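Local atomic coordinates of lipid II:glycine glycyltransferase (Staphylococcus aureus, PDB entry 6SNR), a protein that probably catalyses transfer of the first glycine of the pentaglycine cross-bridge from glycyl-tRNA to the lysine side chain of lipid II during staphylococcal cell-wall synthesis. Residues A[316-321]-A[352-357]; A[147-152]-A[378-383]. All coordinates share one frame; numbering follows the deposited sequence.

Interaction 1 (A[316-321]-A[352-357]); sequences SYYLYG and YDFGGT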
loop_
_atom_site.group_PDB
_atom_site.type_symbol
_atom_site.label_atom_id
_atom_site.label_comp_id
_atom_site.label_asym_id
_atom_site.label_seq_id
_atom_site.Cartn_x
_atom_site.Cartn_y
_atom_site.Cartn_z
ATOM N N SER A 316 -5.534 4.156 -2.511
ATOM C CA SER A 316 -4.249 4.159 -1.868
ATOM C C SER A 316 -3.661 2.768 -1.891
ATOM O O SER A 316 -4.395 1.770 -2.000
ATOM C CB SER A 316 -4.311 4.701 -0.416
ATOM O OG SER A 316 -5.018 3.818 0.456
ATOM N N TYR A 317 -2.335 2.697 -1.798
ATOM C CA TYR A 317 -1.588 1.432 -1.934
ATOM C C TYR A 317 -0.485 1.302 -0.909
ATOM O O TYR A 317 0.370 2.168 -0.814
ATOM C CB TYR A 317 -0.931 1.299 -3.320
ATOM C CG TYR A 317 -1.822 1.595 -4.523
ATOM C CD1 TYR A 317 -2.124 2.908 -4.877
ATOM C CD2 TYR A 317 -2.290 0.578 -5.345
ATOM C CE1 TYR A 317 -2.913 3.164 -5.957
ATOM C CE2 TYR A 317 -3.107 0.833 -6.434
ATOM C CZ TYR A 317 -3.369 2.147 -6.780
ATOM O OH TYR A 317 -4.146 2.468 -7.866
ATOM N N TYR A 318 -0.499 0.197 -0.146
ATOM C CA TYR A 318 0.626 -0.200 0.688
ATOM C C TYR A 318 1.603 -0.945 -0.198
ATOM O O TYR A 318 1.391 -2.096 -0.547
ATOM C CB TYR A 318 0.079 -1.111 1.836
ATOM C CG TYR A 318 1.156 -1.886 2.569
ATOM C CD1 TYR A 318 2.101 -1.236 3.326
ATOM C CD2 TYR A 318 1.242 -3.242 2.468
ATOM C CE1 TYR A 318 3.089 -1.917 4.026
ATOM C CE2 TYR A 318 2.211 -3.949 3.172
ATOM C CZ TYR A 318 3.119 -3.277 3.958
ATOM O OH TYR A 318 4.136 -3.946 4.659
ATOM N N LEU A 319 2.655 -0.261 -0.616
ATOM C CA LEU A 319 3.551 -0.753 -1.666
ATOM C C LEU A 319 4.662 -1.646 -1.132
ATOM O O LEU A 319 4.905 -2.699 -1.677
ATOM C CB LEU A 319 4.149 0.441 -2.428
ATOM C CG LEU A 319 4.121 0.560 -3.963
ATOM C CD1 LEU A 319 5.468 0.938 -4.557
ATOM C CD2 LEU A 319 3.515 -0.623 -4.701
ATOM N N TYR A 320 5.319 -1.229 -0.050
ATOM C CA TYR A 320 6.423 -1.942 0.555
ATOM C C TYR A 320 6.425 -1.656 2.051
ATOM O O TYR A 320 6.147 -0.533 2.459
ATOM C CB TYR A 320 7.787 -1.476 -0.009
ATOM C CG TYR A 320 8.061 -1.851 -1.447
ATOM C CD1 TYR A 320 8.475 -3.114 -1.766
ATOM C CD2 TYR A 320 7.954 -0.902 -2.473
ATOM C CE1 TYR A 320 8.732 -3.483 -3.091
ATOM C CE2 TYR A 320 8.199 -1.247 -3.799
ATOM C CZ TYR A 320 8.604 -2.526 -4.095
ATOM O OH TYR A 320 8.853 -2.889 -5.391
ATOM N N GLY A 321 6.764 -2.666 2.846
ATOM C CA GLY A 321 6.946 -2.508 4.300
ATOM C C GLY A 321 8.127 -3.310 4.822
ATOM O O GLY A 321 8.524 -4.296 4.191
ATOM N N TYR A 352 -7.708 0.955 0.468
ATOM C CA TYR A 352 -6.323 0.756 0.902
ATOM C C TYR A 352 -5.928 -0.651 0.453
ATOM O O TYR A 352 -6.447 -1.672 0.921
ATOM C CB TYR A 352 -6.237 0.924 2.411
ATOM C CG TYR A 352 -4.885 0.812 3.044
ATOM C CD1 TYR A 352 -4.360 -0.425 3.458
ATOM C CD2 TYR A 352 -4.143 1.943 3.320
ATOM C CE1 TYR A 352 -3.127 -0.516 4.072
ATOM C CE2 TYR A 352 -2.917 1.866 3.933
ATOM C CZ TYR A 352 -2.413 0.643 4.325
ATOM O OH TYR A 352 -1.197 0.560 4.937
ATOM N N ASP A 353 -5.076 -0.717 -0.577
ATOM C CA ASP A 353 -4.771 -1.935 -1.300
ATOM C C ASP A 353 -3.448 -2.524 -0.808
ATOM O O ASP A 353 -2.360 -1.938 -0.964
ATOM C CB ASP A 353 -4.728 -1.565 -2.807
ATOM C CG ASP A 353 -4.616 -2.743 -3.716
ATOM O OD1 ASP A 353 -4.241 -3.847 -3.293
ATOM O OD2 ASP A 353 -4.862 -2.515 -4.920
ATOM N N PHE A 354 -3.516 -3.726 -0.220
ATOM C CA PHE A 354 -2.329 -4.436 0.233
ATOM C C PHE A 354 -1.571 -5.187 -0.854
ATOM O O PHE A 354 -0.573 -5.846 -0.567
ATOM C CB PHE A 354 -2.719 -5.462 1.298
ATOM C CG PHE A 354 -2.938 -4.882 2.663
ATOM C CD1 PHE A 354 -4.182 -4.419 3.033
ATOM C CD2 PHE A 354 -1.940 -4.946 3.626
ATOM C CE1 PHE A 354 -4.404 -3.921 4.307
ATOM C CE2 PHE A 354 -2.170 -4.458 4.930
ATOM C CZ PHE A 354 -3.390 -3.957 5.253
ATOM N N GLY A 355 -2.080 -5.145 -2.088
ATOM C CA GLY A 355 -1.465 -5.804 -3.219
ATOM C C GLY A 355 -1.800 -7.288 -3.327
ATOM O O GLY A 355 -2.774 -7.755 -2.749
ATOM N N GLY A 356 -0.924 -8.030 -4.015
ATOM C CA GLY A 356 -1.283 -9.327 -4.536
ATOM C C GLY A 356 -1.449 -10.470 -3.551
ATOM O O GLY A 356 -0.815 -10.498 -2.503
ATOM N N THR A 357 -2.223 -11.434 -4.003
ATOM C CA THR A 357 -2.435 -12.691 -3.272
ATOM C C THR A 357 -2.932 -13.742 -4.227
ATOM O O THR A 357 -3.580 -13.446 -5.208
ATOM C CB THR A 357 -3.440 -12.458 -2.115
ATOM O OG1 THR A 357 -3.447 -13.621 -1.233
ATOM C CG2 THR A 357 -4.826 -12.199 -2.589
HETATM O O HOH W 1 -0.320 -2.302 -3.123
HETATM O O HOH W 2 2.258 -4.729 -0.839
#
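Asp353 O is gripped by two donors at the point where segments 316-321 and 352-357 begin to part: Tyr318 N donates to it at 2.9 Å, and water 1 donates to it at 3.0 Å. Tyr317 CA adds a weaker CA-H...O approach to the same oxygen. On its other side, Asp353 N donates to Ser316 O at 2.9 Å, so N and O of Asp353 both bond to strand 315-323. Ser316 pairs with Tyr352 and Tyr317 with Asp353 as parallel bridges, but the segment axes diverge by 31°. The pair belongs to the beta-alpha-beta unit of strand 315-323, helix 332-347 and strand 351-356, and its splayed parallel strands are consistent with the acetyltransferase-like (GNAT) fold.

On the face bearing Ser316 and Tyr352, Ser316 OG sits 3.5 Å from Tyr352 CD2 while hydrogen-bonding to Thr351 O. The first bond of the Tyr318 side chain points toward segment 352-357, but CG, anti to the backbone N (chi1 165°), carries the ring back away from it, leaving CB and CD2 to make the contacts. Tyr318 CB lies 3.7 Å from Tyr352 OH, which is hydrogen-bonded to Gln337 of the intervening helix. Tyr318 CD2 meets Phe354 CD2 at 3.8 Å, the two ring planes being inclined at 62°. On the other face, the Asp353 carboxylate lies obliquely beside the Tyr317 ring. Asp353 OD1 accepts from Gly355 N at 2.8 Å, making an Asx turn just where the strand pairing lapses; Gly355 there has a positive phi of the kind glycine favours.

Direct backbone bonds thus hold the residues around Asp353; where the strands separate, water 1 donates to both Tyr318 O and Asp353 O and supplies the hydrogen bonds that direct pairing no longer gives, while Tyr318, Tyr352 and Phe354 pack against helix 332-347.

Interaction 2 (A[147-152]-A[378-383]); sequences TMITPI and GTYLSE
Residues Thr147 to Ile149 and Tyr380 to Ser382 form an antiparallel beta pairing at the edge of the mixed sheet that also holds strands 315-323 and 351-356, strand 380-383 being its outermost member within the chain. The evidence is in the backbone. Thr147 and Ser382 make a hydrogen-bonded pair, with Ser382 N reaching Thr147 O at 2.8 Å along a nearly straight N-H...O line (177°). Ile149 and Tyr380 make a second, in which Ile149 N meets Tyr380 O at 2.9 Å and Tyr380 N returns a bond to Ile149 O. Between them Met148 and Leu381 form a non-hydrogen-bonded pair. The segment axes run at 131°, so the pairing is strongly twisted.

On the face bearing Ile149 and Tyr380, the two side chains lie side by side and point the same way. Tyr380 CG stands between the backbone N and carbonyl carbon (chi1 68°), and its ring takes Ile149 CB over one face, 4.1 Å from the centroid: a CH-pi contact. Pro151 CD approaches the same ring at its edge, and Ile149 CD1 packs on Ser382 CB at 3.7 Å. Ser382 OG itself is hydrogen-bonded to Glu112, outside the pairing.

The opposite face carries Met148, whose chain bends at chi2 and chi3. Its SD rests against Leu381 CD1 at 3.8 Å, while its CE reaches Thr379 OG1 at 3.4 Å, the Met148 and Thr379 side chains crossing at about a right angle. Two hydroxyls bond to the chain just before Gly378: Thr379 OG1 to Lys374 O, and, from the other strand, Thr150 OG1 to Trp377 O. That same Thr150 OG1 packs closely on the Thr379 methyl, with CG2 only 3.2 Å away.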
loop_
_atom_site.group_PDB
_atom_site.type_symbol
_atom_site.label_atom_id
_atom_site.label_comp_id
_atom_site.label_asym_id
_atom_site.label_seq_id
_atom_site.Cartn_x
_atom_site.Cartn_y
_atom_site.Cartn_z
ATOM N N THR A 147 -5.982 -8.977 -5.533
ATOM C CA THR A 147 -5.431 -8.171 -4.460
ATOM C C THR A 147 -6.338 -8.176 -3.248
ATOM O O THR A 147 -7.479 -8.639 -3.327
ATOM C CB THR A 147 -5.147 -6.717 -4.879
ATOM O OG1 THR A 147 -6.356 -6.064 -5.266
ATOM C CG2 THR A 147 -4.092 -6.686 -5.973
ATOM N N MET A 148 -5.836 -7.653 -2.147
ATOM C CA MET A 148 -6.597 -7.564 -0.917
ATOM C C MET A 148 -6.791 -6.126 -0.510
ATOM O O MET A 148 -5.809 -5.384 -0.288
ATOM C CB MET A 148 -5.895 -8.341 0.204
ATOM C CG MET A 148 -5.702 -9.802 -0.140
ATOM S SD MET A 148 -7.207 -10.788 0.022
ATOM C CE MET A 148 -7.161 -11.129 1.786
ATOM N N ILE A 149 -8.056 -5.724 -0.419
ATOM C CA ILE A 149 -8.361 -4.353 -0.268
ATOM C C ILE A 149 -9.223 -4.059 0.969
ATOM O O ILE A 149 -10.249 -4.688 1.154
ATOM C CB ILE A 149 -9.128 -3.857 -1.509
ATOM C CG1 ILE A 149 -8.296 -4.059 -2.794
ATOM C CG2 ILE A 149 -9.436 -2.380 -1.384
ATOM C CD1 ILE A 149 -8.929 -3.445 -4.054
ATOM N N THR A 150 -8.824 -3.047 1.715
ATOM C CA THR A 150 -9.581 -2.553 2.885
ATOM C C THR A 150 -10.376 -1.300 2.541
ATOM O O THR A 150 -9.820 -0.302 2.135
ATOM C CB THR A 150 -8.643 -2.222 4.069
ATOM O OG1 THR A 150 -7.819 -3.359 4.389
ATOM C CG2 THR A 150 -9.456 -1.756 5.299
ATOM N N PRO A 151 -11.714 -1.328 2.739
ATOM C CA PRO A 151 -12.494 -0.099 2.644
ATOM C C PRO A 151 -12.124 0.805 3.815
ATOM O O PRO A 151 -12.151 0.357 5.016
ATOM C CB PRO A 151 -13.951 -0.571 2.757
ATOM C CG PRO A 151 -13.920 -2.028 2.581
ATOM C CD PRO A 151 -12.558 -2.500 3.015
ATOM N N ILE A 152 -11.758 2.047 3.502
ATOM C CA ILE A 152 -11.315 3.003 4.528
ATOM C C ILE A 152 -12.151 4.294 4.639
ATOM O O ILE A 152 -11.743 5.253 5.309
ATOM C CB ILE A 152 -9.823 3.364 4.387
ATOM C CG1 ILE A 152 -9.473 3.811 2.951
ATOM C CG2 ILE A 152 -8.968 2.157 4.748
ATOM C CD1 ILE A 152 -8.206 4.628 2.907
ATOM N N GLY A 378 -9.334 -6.362 7.558
ATOM C CA GLY A 378 -10.576 -5.873 7.037
ATOM C C GLY A 378 -10.647 -5.811 5.501
ATOM O O GLY A 378 -11.393 -5.010 4.933
ATOM N N THR A 379 -9.935 -6.744 4.899
ATOM C CA THR A 379 -9.788 -6.800 3.458
ATOM C C THR A 379 -10.824 -7.652 2.791
ATOM O O THR A 379 -11.274 -8.665 3.363
ATOM C CB THR A 379 -8.424 -7.391 3.091
ATOM O OG1 THR A 379 -8.188 -8.596 3.836
ATOM C CG2 THR A 379 -7.296 -6.390 3.373
ATOM N N TYR A 380 -11.176 -7.280 1.556
ATOM C CA TYR A 380 -11.881 -8.173 0.678
ATOM C C TYR A 380 -11.007 -8.525 -0.495
ATOM O O TYR A 380 -10.084 -7.783 -0.841
ATOM C CB TYR A 380 -13.198 -7.596 0.184
ATOM C CG TYR A 380 -13.058 -6.408 -0.753
ATOM C CD1 TYR A 380 -13.035 -5.134 -0.232
ATOM C CD2 TYR A 380 -12.971 -6.569 -2.132
ATOM C CE1 TYR A 380 -12.905 -4.036 -1.018
ATOM C CE2 TYR A 380 -12.871 -5.421 -2.949
ATOM C CZ TYR A 380 -12.833 -4.174 -2.354
ATOM O OH TYR A 380 -12.713 -2.970 -3.048
ATOM N N LEU A 381 -11.226 -9.718 -1.034
ATOM C CA LEU A 381 -10.477 -10.156 -2.203
ATOM C C LEU A 381 -11.049 -9.548 -3.465
ATOM O O LEU A 381 -12.240 -9.723 -3.779
ATOM C CB LEU A 381 -10.574 -11.674 -2.313
ATOM C CG LEU A 381 -9.904 -12.314 -3.493
ATOM C CD1 LEU A 381 -8.424 -12.364 -3.206
ATOM C CD2 LEU A 381 -10.528 -13.697 -3.710
ATOM N N SER A 382 -10.177 -8.841 -4.208
ATOM C CA SER A 382 -10.514 -8.192 -5.469
ATOM C C SER A 382 -9.937 -9.021 -6.596
ATOM O O SER A 382 -8.699 -9.066 -6.780
ATOM C CB SER A 382 -9.931 -6.767 -5.452
ATOM O OG SER A 382 -10.268 -6.060 -6.656
ATOM N N GLU A 383 -10.816 -9.684 -7.351
ATOM C CA GLU A 383 -10.407 -10.549 -8.447
ATOM C C GLU A 383 -10.650 -9.795 -9.742
ATOM O O GLU A 383 -11.777 -9.385 -10.000
ATOM C CB GLU A 383 -11.273 -11.819 -8.492
#

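From the N terminus, segment 147-152 comes first and pairs with 378-383 only after 225 residues, so interaction 2 closes a long loop. Within that span interaction 1 closes a much shorter one: 30 residues, including helix 332-347, separate 316-321 from 352-357. The two loops therefore nest and do not cross. Both contacts build one mixed sheet, in which the strands follow one another as 315-323, 351-356, 146-151 and 380-383. Strands 351-356 and 146-151 are joined by probable hydrogen bonds, Phe354 N to Met148 O at 2.8 Å and Tyr352 O to Thr150 N at 2.9 Å, which couple the inner beta-alpha-beta unit to the sheet edge.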